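Local coordinates for Ras-related protein Rab-21 (Homo sapiens, PDB 1Z08) that belongs to the Ras family of small P-loop G proteins and binds phosphoaminophosphonic acid-guanylate ester and a magnesium ion, at residues L84-T89 and R127-Q132. The protein carries 1 engineered substitution. Sequence-based numbering, arbitrary orientation.
Sequences LVYDIT and RHVSIQ
The R127 guanidinium is sandwiched between two isoleucines: I88 CB lies 3.5 Å above one face, offset toward the rim, and I131 CG1 sits 3.3 Å over the centre of the other. In its plane, NH1 gives a hydrogen bond to V129 O (2.9 Å); NE forms a salt bridge with E124. Water 1 accepts from NH1 and is hydrogen-bonded to Y86 OH. CG stands anti to the backbone N (chi1 170°), and the chain bends at chi3 (-74°), so it crosses I88 at about a right angle. T89 O meets the H128 ring at its edge, 3.1 Å from CD2. The Y86 ring, edge-to-face with F94, touches V129 CG1 obliquely through CE1 (3.6 Å), tip to tip. Between the backbones, I88 O accepts twice: H128 N (2.8 Å) comes nearly straight in the carbonyl plane, V129 N from above it. D87, about 6 Å from the bound phosphoaminophosphonic acid-guanylate ester by its side chain, closes an Asx turn through OD2 with T89 N and also takes T89 OG1, while OD1 bridges to K120. The contact thus ties the loop after strand 81-87 to the lead-in of helix 131-140; the arginine charge, flanked by hydrocarbon on both faces, is probably balanced by E124, with V129 O and the water taking up N-H groups.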
loop_
_atom_site.group_PDB
_atom_site.type_symbol
_atom_site.label_atom_id
_atom_site.label_comp_id
_atom_site.label_asym_id
_atom_site.label_seq_id
_atom_site.Cartn_x
_atom_site.Cartn_y
_atom_site.Cartn_z
ATOM N N LEU A 84 -3.452 0.190 -0.955
ATOM C CA LEU A 84 -4.011 -0.254 -2.220
ATOM C C LEU A 84 -3.101 0.206 -3.344
ATOM O O LEU A 84 -3.026 1.396 -3.661
ATOM C CB LEU A 84 -5.443 0.260 -2.405
ATOM C CG LEU A 84 -6.447 0.014 -1.269
ATOM C CD1 LEU A 84 -7.814 0.497 -1.687
ATOM C CD2 LEU A 84 -6.520 -1.447 -0.864
ATOM N N VAL A 85 -2.398 -0.755 -3.928
ATOM C CA VAL A 85 -1.318 -0.474 -4.865
ATOM C C VAL A 85 -1.788 -0.642 -6.306
ATOM O O VAL A 85 -2.438 -1.629 -6.645
ATOM C CB VAL A 85 -0.090 -1.398 -4.607
ATOM C CG1 VAL A 85 1.108 -0.966 -5.452
ATOM C CG2 VAL A 85 0.285 -1.401 -3.125
ATOM N N TYR A 86 -1.458 0.336 -7.143
ATOM C CA TYR A 86 -1.624 0.192 -8.580
ATOM C C TYR A 86 -0.332 0.547 -9.318
ATOM O O TYR A 86 0.600 1.116 -8.738
ATOM C CB TYR A 86 -2.809 1.021 -9.090
ATOM C CG TYR A 86 -2.607 2.514 -9.033
ATOM C CD1 TYR A 86 -2.129 3.214 -10.143
ATOM C CD2 TYR A 86 -2.906 3.233 -7.876
ATOM C CE1 TYR A 86 -1.939 4.587 -10.097
ATOM C CE2 TYR A 86 -2.723 4.613 -7.819
ATOM C CZ TYR A 86 -2.240 5.280 -8.939
ATOM O OH TYR A 86 -2.053 6.640 -8.900
ATOM N N ASP A 87 -0.306 0.190 -10.597
ATOM C CA ASP A 87 0.812 0.394 -11.498
ATOM C C ASP A 87 0.465 1.627 -12.341
ATOM O O ASP A 87 -0.566 1.643 -13.015
ATOM C CB ASP A 87 0.933 -0.867 -12.369
ATOM C CG ASP A 87 2.071 -0.809 -13.382
ATOM O OD1 ASP A 87 2.476 -1.898 -13.840
ATOM O OD2 ASP A 87 2.550 0.292 -13.735
ATOM N N ILE A 88 1.308 2.660 -12.286
ATOM C CA ILE A 88 1.024 3.918 -13.005
ATOM C C ILE A 88 0.995 3.759 -14.530
ATOM O O ILE A 88 0.464 4.622 -15.233
ATOM C CB ILE A 88 1.982 5.087 -12.620
ATOM C CG1 ILE A 88 3.428 4.798 -13.052
ATOM C CG2 ILE A 88 1.866 5.417 -11.131
ATOM C CD1 ILE A 88 4.213 6.040 -13.422
ATOM N N THR A 89 1.570 2.663 -15.025
ATOM C CA THR A 89 1.577 2.352 -16.456
ATOM C C THR A 89 0.378 1.495 -16.867
ATOM O O THR A 89 0.192 1.201 -18.051
ATOM C CB THR A 89 2.881 1.613 -16.882
ATOM O OG1 THR A 89 2.850 0.258 -16.406
ATOM C CG2 THR A 89 4.116 2.323 -16.342
ATOM N N ARG A 127 3.594 6.360 -18.220
ATOM C CA ARG A 127 2.393 6.588 -17.408
ATOM C C ARG A 127 1.118 6.527 -18.248
ATOM O O ARG A 127 1.046 7.123 -19.326
ATOM C CB ARG A 127 2.479 7.932 -16.677
ATOM C CG ARG A 127 1.177 8.356 -16.004
ATOM C CD ARG A 127 1.323 9.652 -15.219
ATOM N NE ARG A 127 2.068 9.480 -13.970
ATOM C CZ ARG A 127 1.578 8.943 -12.854
ATOM N NH1 ARG A 127 0.327 8.493 -12.799
ATOM N NH2 ARG A 127 2.350 8.856 -11.779
ATOM N N HIS A 128 0.122 5.800 -17.747
ATOM C CA HIS A 128 -1.197 5.748 -18.376
ATOM C C HIS A 128 -2.330 6.085 -17.408
ATOM O O HIS A 128 -3.478 6.260 -17.824
ATOM C CB HIS A 128 -1.438 4.386 -19.026
ATOM C CG HIS A 128 -0.570 4.134 -20.216
ATOM N ND1 HIS A 128 -0.662 4.878 -21.372
ATOM C CD2 HIS A 128 0.416 3.230 -20.427
ATOM C CE1 HIS A 128 0.227 4.441 -22.246
ATOM N NE2 HIS A 128 0.893 3.442 -21.697
ATOM N N VAL A 129 -2.005 6.172 -16.121
ATOM C CA VAL A 129 -2.984 6.579 -15.111
ATOM C C VAL A 129 -2.902 8.086 -14.884
ATOM O O VAL A 129 -1.812 8.641 -14.787
ATOM C CB VAL A 129 -2.772 5.829 -13.772
ATOM C CG1 VAL A 129 -3.772 6.303 -12.715
ATOM C CG2 VAL A 129 -2.897 4.328 -13.980
ATOM N N SER A 130 -4.063 8.735 -14.808
ATOM C CA SER A 130 -4.151 10.162 -14.512
ATOM C C SER A 130 -3.842 10.422 -13.035
ATOM O O SER A 130 -4.556 9.931 -12.158
ATOM C CB SER A 130 -5.555 10.680 -14.857
ATOM O OG SER A 130 -5.813 11.935 -14.249
ATOM N N ILE A 131 -2.784 11.185 -12.763
ATOM C CA ILE A 131 -2.453 11.584 -11.387
ATOM C C ILE A 131 -3.631 12.335 -10.770
ATOM O O ILE A 131 -4.013 12.078 -9.625
ATOM C CB ILE A 131 -1.182 12.468 -11.313
ATOM C CG1 ILE A 131 0.059 11.667 -11.718
ATOM C CG2 ILE A 131 -0.998 13.053 -9.898
ATOM C CD1 ILE A 131 1.348 12.469 -11.741
ATOM N N GLN A 132 -4.211 13.248 -11.543
ATOM C CA GLN A 132 -5.313 14.069 -11.058
ATOM C C GLN A 132 -6.545 13.241 -10.702
ATOM O O GLN A 132 -7.169 13.482 -9.665
ATOM C CB GLN A 132 -5.641 15.185 -12.056
ATOM C CG GLN A 132 -4.481 16.171 -12.256
ATOM C CD GLN A 132 -4.048 16.839 -10.964
ATOM O OE1 GLN A 132 -4.768 17.668 -10.408
ATOM N NE2 GLN A 132 -2.863 16.481 -10.479
HETATM O O HOH W 1 -0.589 8.373 -10.137
#